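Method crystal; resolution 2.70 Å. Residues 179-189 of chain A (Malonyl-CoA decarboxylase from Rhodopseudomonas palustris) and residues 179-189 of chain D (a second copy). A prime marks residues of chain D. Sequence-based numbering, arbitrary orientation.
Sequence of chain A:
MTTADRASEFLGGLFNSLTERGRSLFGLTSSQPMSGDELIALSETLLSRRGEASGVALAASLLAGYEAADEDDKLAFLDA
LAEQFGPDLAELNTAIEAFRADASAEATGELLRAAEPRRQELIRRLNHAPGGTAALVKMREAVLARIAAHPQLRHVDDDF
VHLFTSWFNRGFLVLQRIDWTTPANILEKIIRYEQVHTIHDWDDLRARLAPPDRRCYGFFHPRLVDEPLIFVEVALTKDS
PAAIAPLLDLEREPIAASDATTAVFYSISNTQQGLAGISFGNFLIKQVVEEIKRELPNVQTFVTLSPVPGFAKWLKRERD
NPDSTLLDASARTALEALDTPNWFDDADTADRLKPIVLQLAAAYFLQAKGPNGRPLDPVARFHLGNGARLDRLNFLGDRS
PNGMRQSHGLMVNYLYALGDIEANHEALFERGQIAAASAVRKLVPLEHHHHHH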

# COMPACT_ATOMS: atom_id res chain seq x y z
N ASP A 179 3.67 -17.40 4.52
CA ASP A 179 3.34 -17.86 5.84
C ASP A 179 1.83 -17.75 6.04
O ASP A 179 1.09 -17.58 5.08
N TRP A 180 1.41 -17.87 7.30
CA TRP A 180 0.01 -17.83 7.68
C TRP A 180 -0.64 -16.47 7.43
O TRP A 180 -1.88 -16.35 7.43
N THR A 181 0.17 -15.43 7.22
CA THR A 181 -0.42 -14.13 6.93
C THR A 181 -0.54 -13.96 5.43
O THR A 181 -0.99 -12.91 4.96
N THR A 182 -0.12 -14.98 4.68
CA THR A 182 -0.23 -14.92 3.22
C THR A 182 -1.69 -15.15 2.86
O THR A 182 -2.40 -15.85 3.59
N PRO A 183 -2.17 -14.55 1.76
CA PRO A 183 -3.57 -14.73 1.35
C PRO A 183 -3.93 -16.20 1.11
O PRO A 183 -3.16 -16.94 0.49
N ALA A 184 -5.08 -16.62 1.61
CA ALA A 184 -5.55 -17.99 1.44
C ALA A 184 -5.48 -18.50 -0.00
O ALA A 184 -4.97 -19.60 -0.25
N ASN A 185 -5.99 -17.72 -0.96
CA ASN A 185 -5.96 -18.15 -2.35
C ASN A 185 -4.55 -18.53 -2.79
O ASN A 185 -4.36 -19.46 -3.58
N ILE A 186 -3.54 -17.82 -2.29
CA ILE A 186 -2.17 -18.17 -2.65
C ILE A 186 -1.79 -19.42 -1.85
O ILE A 186 -1.17 -20.33 -2.38
N LEU A 187 -2.18 -19.47 -0.58
CA LEU A 187 -1.86 -20.63 0.23
C LEU A 187 -2.49 -21.90 -0.32
O LEU A 187 -1.93 -22.98 -0.20
N GLU A 188 -3.65 -21.75 -0.94
CA GLU A 188 -4.37 -22.88 -1.51
C GLU A 188 -3.52 -23.51 -2.61
O GLU A 188 -3.35 -24.72 -2.67
N LYS A 189 -2.98 -22.67 -3.49
CA LYS A 189 -2.13 -23.15 -4.56
C LYS A 189 -0.91 -23.84 -3.96
O LYS A 189 -0.50 -24.89 -4.44
N ASP D 179 -12.48 -11.53 1.60
CA ASP D 179 -12.76 -12.67 0.73
C ASP D 179 -11.68 -13.77 0.75
O ASP D 179 -10.95 -13.94 1.73
N TRP D 180 -11.60 -14.53 -0.34
CA TRP D 180 -10.64 -15.63 -0.39
C TRP D 180 -9.19 -15.15 -0.58
O TRP D 180 -8.23 -15.93 -0.42
N THR D 181 -9.03 -13.87 -0.93
CA THR D 181 -7.69 -13.31 -1.11
C THR D 181 -7.22 -12.71 0.22
O THR D 181 -6.09 -12.20 0.33
N THR D 182 -8.08 -12.78 1.23
CA THR D 182 -7.76 -12.27 2.54
C THR D 182 -6.76 -13.18 3.22
O THR D 182 -6.82 -14.39 3.05
N PRO D 183 -5.81 -12.62 3.98
CA PRO D 183 -4.80 -13.44 4.67
C PRO D 183 -5.46 -14.56 5.47
O PRO D 183 -6.56 -14.39 6.00
N ALA D 184 -4.78 -15.71 5.56
CA ALA D 184 -5.29 -16.86 6.27
C ALA D 184 -5.44 -16.66 7.76
O ALA D 184 -6.42 -17.14 8.33
N ASN D 185 -4.49 -16.00 8.41
CA ASN D 185 -4.62 -15.79 9.85
C ASN D 185 -5.94 -15.06 10.16
O ASN D 185 -6.61 -15.36 11.14
N ILE D 186 -6.32 -14.13 9.29
CA ILE D 186 -7.56 -13.39 9.49
C ILE D 186 -8.75 -14.30 9.22
O ILE D 186 -9.70 -14.32 9.99
N LEU D 187 -8.70 -15.04 8.12
CA LEU D 187 -9.81 -15.94 7.81
C LEU D 187 -10.00 -16.94 8.95
O LEU D 187 -11.13 -17.23 9.34
N GLU D 188 -8.91 -17.45 9.51
CA GLU D 188 -9.00 -18.40 10.61
C GLU D 188 -9.83 -17.80 11.74
O GLU D 188 -10.61 -18.49 12.38
N LYS D 189 -9.65 -16.51 11.97
CA LYS D 189 -10.39 -15.83 13.03
C LYS D 189 -11.90 -15.78 12.75
O LYS D 189 -12.69 -15.72 13.69

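What brings the two stretches so close? Each copy makes a type I turn, Asp179 to Thr182 and Asp179′ to Thr182′, and starts a helix at Ala184 or Ala184′; the backbones bridge at Pro183 and Pro183′, whose CA atoms lie 3.8 Å apart. Ala184 N donates to Thr182′ O (3.2 Å), and Ala184′ N to Thr182 O (3.1 Å).

Why do the tryptophans reach across? The CA-to-CB bonds of Trp180 and Trp180′ point sideways, but chi1 t carries each indole over the other copy's first helical turn. Ala184′ CB sits 3.8 Å from the centroid of the six-membered ring of Trp180, almost on its normal, and Ala184 repeats this on Trp180′. Trp180 NE1 donates to Glu188′ OE1 (3.0 Å); the matching bond from Trp180′ NE1 to Glu188 OE2 is weak (3.4 Å). Glu188 and Glu188′ keep chi1 and chi2 t, but chi3 differs, -101° against 59°.

What else surrounds the alanines? Both methyls point toward the partner, and leucines with chi1 m, chi2 t close the pocket: Leu187 CD1 lies 3.6 Å from Ala184′ CB.

How is the first copy's turn held in shape? Asp179, chi1 p, reaches forward over the turn, and OD1 accepts from Thr181 N (2.5 Å) and Thr181 OG1 (2.7 Å). The CA-to-CB bond of Thr182 points away from the partner; with chi1 m, Thr182 OG1 accepts from Asp179 N (3.2 Å).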

# COMPACT_ATOMS: atom_id res chain seq x y z
CB ASP A 179 4.08 -17.03 6.90
CG ASP A 179 3.82 -15.54 6.77
OD1 ASP A 179 2.63 -15.16 6.76
OD2 ASP A 179 4.79 -14.75 6.69
CB TRP A 180 -0.15 -18.24 9.15
CG TRP A 180 -1.50 -18.79 9.47
CD1 TRP A 180 -2.36 -18.38 10.45
CD2 TRP A 180 -2.17 -19.85 8.77
NE1 TRP A 180 -3.52 -19.11 10.40
CE2 TRP A 180 -3.43 -20.03 9.38
CE3 TRP A 180 -1.82 -20.67 7.69
CZ2 TRP A 180 -4.35 -20.99 8.95
CZ3 TRP A 180 -2.73 -21.63 7.26
CH2 TRP A 180 -3.98 -21.78 7.89
CB THR A 181 0.37 -12.94 7.46
OG1 THR A 181 1.51 -12.71 6.62
CG2 THR A 181 0.80 -13.19 8.85
CB THR A 182 0.67 -16.02 2.55
OG1 THR A 182 2.03 -15.55 2.47
CG2 THR A 182 0.16 -16.37 1.13
CB PRO A 183 -3.65 -13.91 0.06
CG PRO A 183 -2.70 -12.80 0.32
CD PRO A 183 -1.53 -13.49 0.96
CB ALA A 184 -6.98 -18.10 1.93
CB ASN A 185 -6.58 -17.09 -3.26
CG ASN A 185 -5.66 -15.92 -3.54
OD1 ASN A 185 -5.22 -15.21 -2.63
ND2 ASN A 185 -5.38 -15.69 -4.82
CB ILE A 186 -1.17 -17.04 -2.32
CG1 ILE A 186 -1.41 -15.84 -3.25
CG2 ILE A 186 0.25 -17.57 -2.42
CD1 ILE A 186 -0.66 -14.57 -2.87
CB LEU A 187 -2.28 -20.43 1.69
CG LEU A 187 -1.36 -19.49 2.46
CD1 LEU A 187 -1.82 -19.44 3.88
CD2 LEU A 187 0.10 -19.96 2.41
CB GLU A 188 -5.72 -22.41 -2.06
CG GLU A 188 -6.65 -23.50 -2.53
CD GLU A 188 -8.10 -23.00 -2.66
OE1 GLU A 188 -8.91 -23.29 -1.75
OE2 GLU A 188 -8.41 -22.31 -3.66
CB LYS A 189 -1.67 -21.99 -5.45
CG LYS A 189 -2.77 -21.17 -6.09
CD LYS A 189 -2.16 -19.97 -6.80
CE LYS A 189 -3.19 -18.97 -7.26
NZ LYS A 189 -4.00 -19.40 -8.43
CB ASP D 179 -13.04 -12.18 -0.69
CG ASP D 179 -11.92 -11.37 -1.26
OD1 ASP D 179 -12.20 -10.47 -2.09
OD2 ASP D 179 -10.76 -11.63 -0.91
CB TRP D 180 -11.05 -16.63 -1.48
CG TRP D 180 -10.41 -17.97 -1.28
CD1 TRP D 180 -9.57 -18.61 -2.15
CD2 TRP D 180 -10.47 -18.79 -0.10
NE1 TRP D 180 -9.08 -19.77 -1.57
CE2 TRP D 180 -9.62 -19.90 -0.31
CE3 TRP D 180 -11.15 -18.68 1.12
CZ2 TRP D 180 -9.44 -20.90 0.65
CZ3 TRP D 180 -10.97 -19.67 2.08
CH2 TRP D 180 -10.11 -20.77 1.84
CB THR D 181 -7.64 -12.19 -2.18
OG1 THR D 181 -8.46 -11.08 -1.77
CG2 THR D 181 -8.11 -12.70 -3.51
CB THR D 182 -9.03 -12.22 3.42
OG1 THR D 182 -9.96 -11.30 2.83
CG2 THR D 182 -8.68 -11.78 4.85
CB PRO D 183 -4.09 -12.44 5.54
CG PRO D 183 -4.11 -11.21 4.68
CD PRO D 183 -5.51 -11.18 4.15
CB ALA D 184 -4.41 -18.07 6.03
CB ASN D 185 -3.44 -14.99 10.40
CG ASN D 185 -3.41 -13.58 9.86
OD1 ASN D 185 -3.49 -13.36 8.66
ND2 ASN D 185 -3.29 -12.61 10.76
CB ILE D 186 -7.65 -12.17 8.55
CG1 ILE D 186 -6.54 -11.18 8.90
CG2 ILE D 186 -9.03 -11.52 8.65
CD1 ILE D 186 -6.38 -10.08 7.90
CB LEU D 187 -9.57 -16.67 6.47
CG LEU D 187 -9.73 -15.79 5.22
CD1 LEU D 187 -9.69 -16.66 3.97
CD2 LEU D 187 -11.04 -15.01 5.27
CB GLU D 188 -7.61 -18.75 11.12
CG GLU D 188 -7.60 -19.73 12.28
CD GLU D 188 -6.21 -20.29 12.54
OE1 GLU D 188 -5.27 -19.50 12.82
OE2 GLU D 188 -6.06 -21.53 12.45
CB LYS D 189 -9.87 -14.41 13.22
CG LYS D 189 -8.42 -14.30 13.67
CD LYS D 189 -7.98 -12.84 13.68
CE LYS D 189 -6.58 -12.67 14.20
NZ LYS D 189 -6.47 -13.22 15.57